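Local coordinates for calcium binding protein (Fasciola hepatica, PDB 5FX0), which probably binds calcium as a full-length protein, the part here being its dynein light chain-like domain, which pairs with a second copy through a shared beta sheet, at residues I71-Y76 with G93-L98. Sequence-based numbering, arbitrary orientation.
Sequences ILTGSY and GRHICL
The antiparallel pairing of strands 67-72 and 95-101 in the dynein light chain-like fold brings Leu72 against Ile96, just before the chain turns a corner at Thr73-Gly74. The two residues form a hydrogen-bonded pair: Leu72 N donates to Ile96 O (2.9 Å), and Ile96 N returns a bond to Leu72 O (2.8 Å). Ile71 faces Cys97 as the next, non-hydrogen-bonded pair, and Ile71 CA makes a CA-H...O contact with Ile96 O. After the corner the chain runs on as strand 75-79, which places the Tyr76 ring over the face carrying Leu72, Ile96 and Leu98. Leu98 CD2 sits 3.8 Å from the centroid of the Tyr76 ring, a CH-pi contact over one face, displaced toward CZ and CE2, while Ile96 CG2 meets CE1 of the same ring at 3.9 Å. Leu72, with CG tucked between backbone N and C (chi1 63°), brings CD2 to within 3.7 Å of Leu98 CD1. At the corner, Gly74 O approaches Ile96 CD1, and Thr73 CG2 rests 3.5 Å from Arg94 O. Tyr76 OH is hydrogen-bonded to Gln89 of strand 87-92, which flanks strand 95-101 on its other edge. Helices 24-40 and 48-63 pack on the Ile71-Cys97 face through Phe34, Val51 and Ala52, while residues 71-76 pair antiparallel with a strand of the second subunit, continuing the sheet across the dimer interface.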
loop_
_atom_site.group_PDB
_atom_site.type_symbol
_atom_site.label_atom_id
_atom_site.label_comp_id
_atom_site.label_asym_id
_atom_site.label_seq_id
_atom_site.Cartn_x
_atom_site.Cartn_y
_atom_site.Cartn_z
ATOM N N ILE A 71 -3.545 -4.732 1.628
ATOM C CA ILE A 71 -3.201 -6.135 1.696
ATOM C C ILE A 71 -2.532 -6.474 0.397
ATOM O O ILE A 71 -2.983 -6.045 -0.673
ATOM C CB ILE A 71 -4.427 -7.021 1.922
ATOM C CG1 ILE A 71 -5.148 -6.598 3.195
ATOM C CG2 ILE A 71 -4.028 -8.484 2.063
ATOM C CD1 ILE A 71 -6.426 -7.379 3.421
ATOM N N LEU A 72 -1.453 -7.239 0.479
ATOM C CA LEU A 72 -0.773 -7.653 -0.714
ATOM C C LEU A 72 -0.059 -8.963 -0.579
ATOM O O LEU A 72 0.018 -9.535 0.484
ATOM C CB LEU A 72 0.197 -6.580 -1.166
ATOM C CG LEU A 72 1.332 -6.274 -0.204
ATOM C CD1 LEU A 72 2.665 -6.386 -0.914
ATOM C CD2 LEU A 72 1.132 -4.878 0.351
ATOM N N THR A 73 0.406 -9.444 -1.716
ATOM C CA THR A 73 1.316 -10.560 -1.838
ATOM C C THR A 73 2.393 -9.993 -2.739
ATOM O O THR A 73 2.083 -9.369 -3.754
ATOM C CB THR A 73 0.637 -11.767 -2.526
ATOM O OG1 THR A 73 0.510 -11.513 -3.930
ATOM C CG2 THR A 73 -0.738 -11.975 -1.955
ATOM N N GLY A 74 3.640 -10.190 -2.377
ATOM C CA GLY A 74 4.750 -9.735 -3.190
ATOM C C GLY A 74 5.639 -8.906 -2.315
ATOM O O GLY A 74 5.665 -9.104 -1.110
ATOM N N SER A 75 6.363 -7.983 -2.928
ATOM C CA SER A 75 7.288 -7.108 -2.225
ATOM C C SER A 75 6.734 -5.691 -2.291
ATOM O O SER A 75 5.934 -5.347 -3.182
ATOM C CB SER A 75 8.655 -7.169 -2.893
ATOM O OG SER A 75 8.880 -8.449 -3.483
ATOM N N TYR A 76 7.152 -4.865 -1.351
ATOM C CA TYR A 76 6.617 -3.507 -1.253
ATOM C C TYR A 76 7.668 -2.599 -0.643
ATOM O O TYR A 76 8.525 -3.065 0.104
ATOM C CB TYR A 76 5.309 -3.462 -0.437
ATOM C CG TYR A 76 5.533 -3.738 1.008
ATOM C CD1 TYR A 76 5.613 -5.037 1.484
ATOM C CD2 TYR A 76 5.762 -2.706 1.896
ATOM C CE1 TYR A 76 5.876 -5.291 2.817
ATOM C CE2 TYR A 76 6.028 -2.951 3.238
ATOM C CZ TYR A 76 6.081 -4.246 3.683
ATOM O OH TYR A 76 6.343 -4.483 5.007
ATOM N N GLY A 93 0.428 -15.982 6.400
ATOM C CA GLY A 93 0.562 -16.832 5.226
ATOM C C GLY A 93 1.089 -16.095 4.018
ATOM O O GLY A 93 2.180 -15.519 4.044
ATOM N N ARG A 94 0.298 -16.100 2.959
ATOM C CA ARG A 94 0.656 -15.416 1.715
ATOM C C ARG A 94 0.333 -13.922 1.702
ATOM O O ARG A 94 0.858 -13.176 0.868
ATOM C CB ARG A 94 -0.009 -16.111 0.512
ATOM C CG ARG A 94 -1.516 -16.003 0.378
ATOM C CD ARG A 94 -1.963 -16.612 -0.958
ATOM N NE ARG A 94 -3.382 -16.394 -1.214
ATOM C CZ ARG A 94 -4.390 -17.058 -0.629
ATOM N NH1 ARG A 94 -4.170 -18.029 0.265
ATOM N NH2 ARG A 94 -5.645 -16.746 -0.946
ATOM N N HIS A 95 -0.550 -13.498 2.593
ATOM C CA HIS A 95 -0.959 -12.105 2.669
ATOM C C HIS A 95 -0.107 -11.269 3.618
ATOM O O HIS A 95 0.275 -11.726 4.692
ATOM C CB HIS A 95 -2.409 -12.040 3.086
ATOM C CG HIS A 95 -3.310 -12.705 2.109
ATOM N ND1 HIS A 95 -3.424 -12.277 0.803
ATOM C CD2 HIS A 95 -4.103 -13.793 2.223
ATOM C CE1 HIS A 95 -4.268 -13.057 0.161
ATOM N NE2 HIS A 95 -4.689 -13.987 0.999
ATOM N N ILE A 96 0.179 -10.047 3.182
ATOM C CA ILE A 96 0.901 -9.046 3.957
ATOM C C ILE A 96 -0.131 -7.973 4.204
ATOM O O ILE A 96 -0.771 -7.522 3.267
ATOM C CB ILE A 96 2.107 -8.457 3.183
ATOM C CG1 ILE A 96 3.224 -9.511 3.039
ATOM C CG2 ILE A 96 2.641 -7.190 3.863
ATOM C CD1 ILE A 96 4.218 -9.228 1.923
ATOM N N CYS A 97 -0.295 -7.579 5.463
ATOM C CA CYS A 97 -1.140 -6.460 5.828
ATOM C C CYS A 97 -0.298 -5.245 6.220
ATOM O O CYS A 97 0.512 -5.326 7.115
ATOM C CB CYS A 97 -2.067 -6.856 6.972
ATOM S SG CYS A 97 -3.145 -5.514 7.482
ATOM N N LEU A 98 -0.504 -4.139 5.523
ATOM C CA LEU A 98 0.029 -2.849 5.881
ATOM C C LEU A 98 -1.141 -1.996 6.378
ATOM O O LEU A 98 -2.097 -1.789 5.655
ATOM C CB LEU A 98 0.671 -2.170 4.667
ATOM C CG LEU A 98 1.643 -2.995 3.831
ATOM C CD1 LEU A 98 2.109 -2.141 2.660
ATOM C CD2 LEU A 98 2.845 -3.508 4.637
#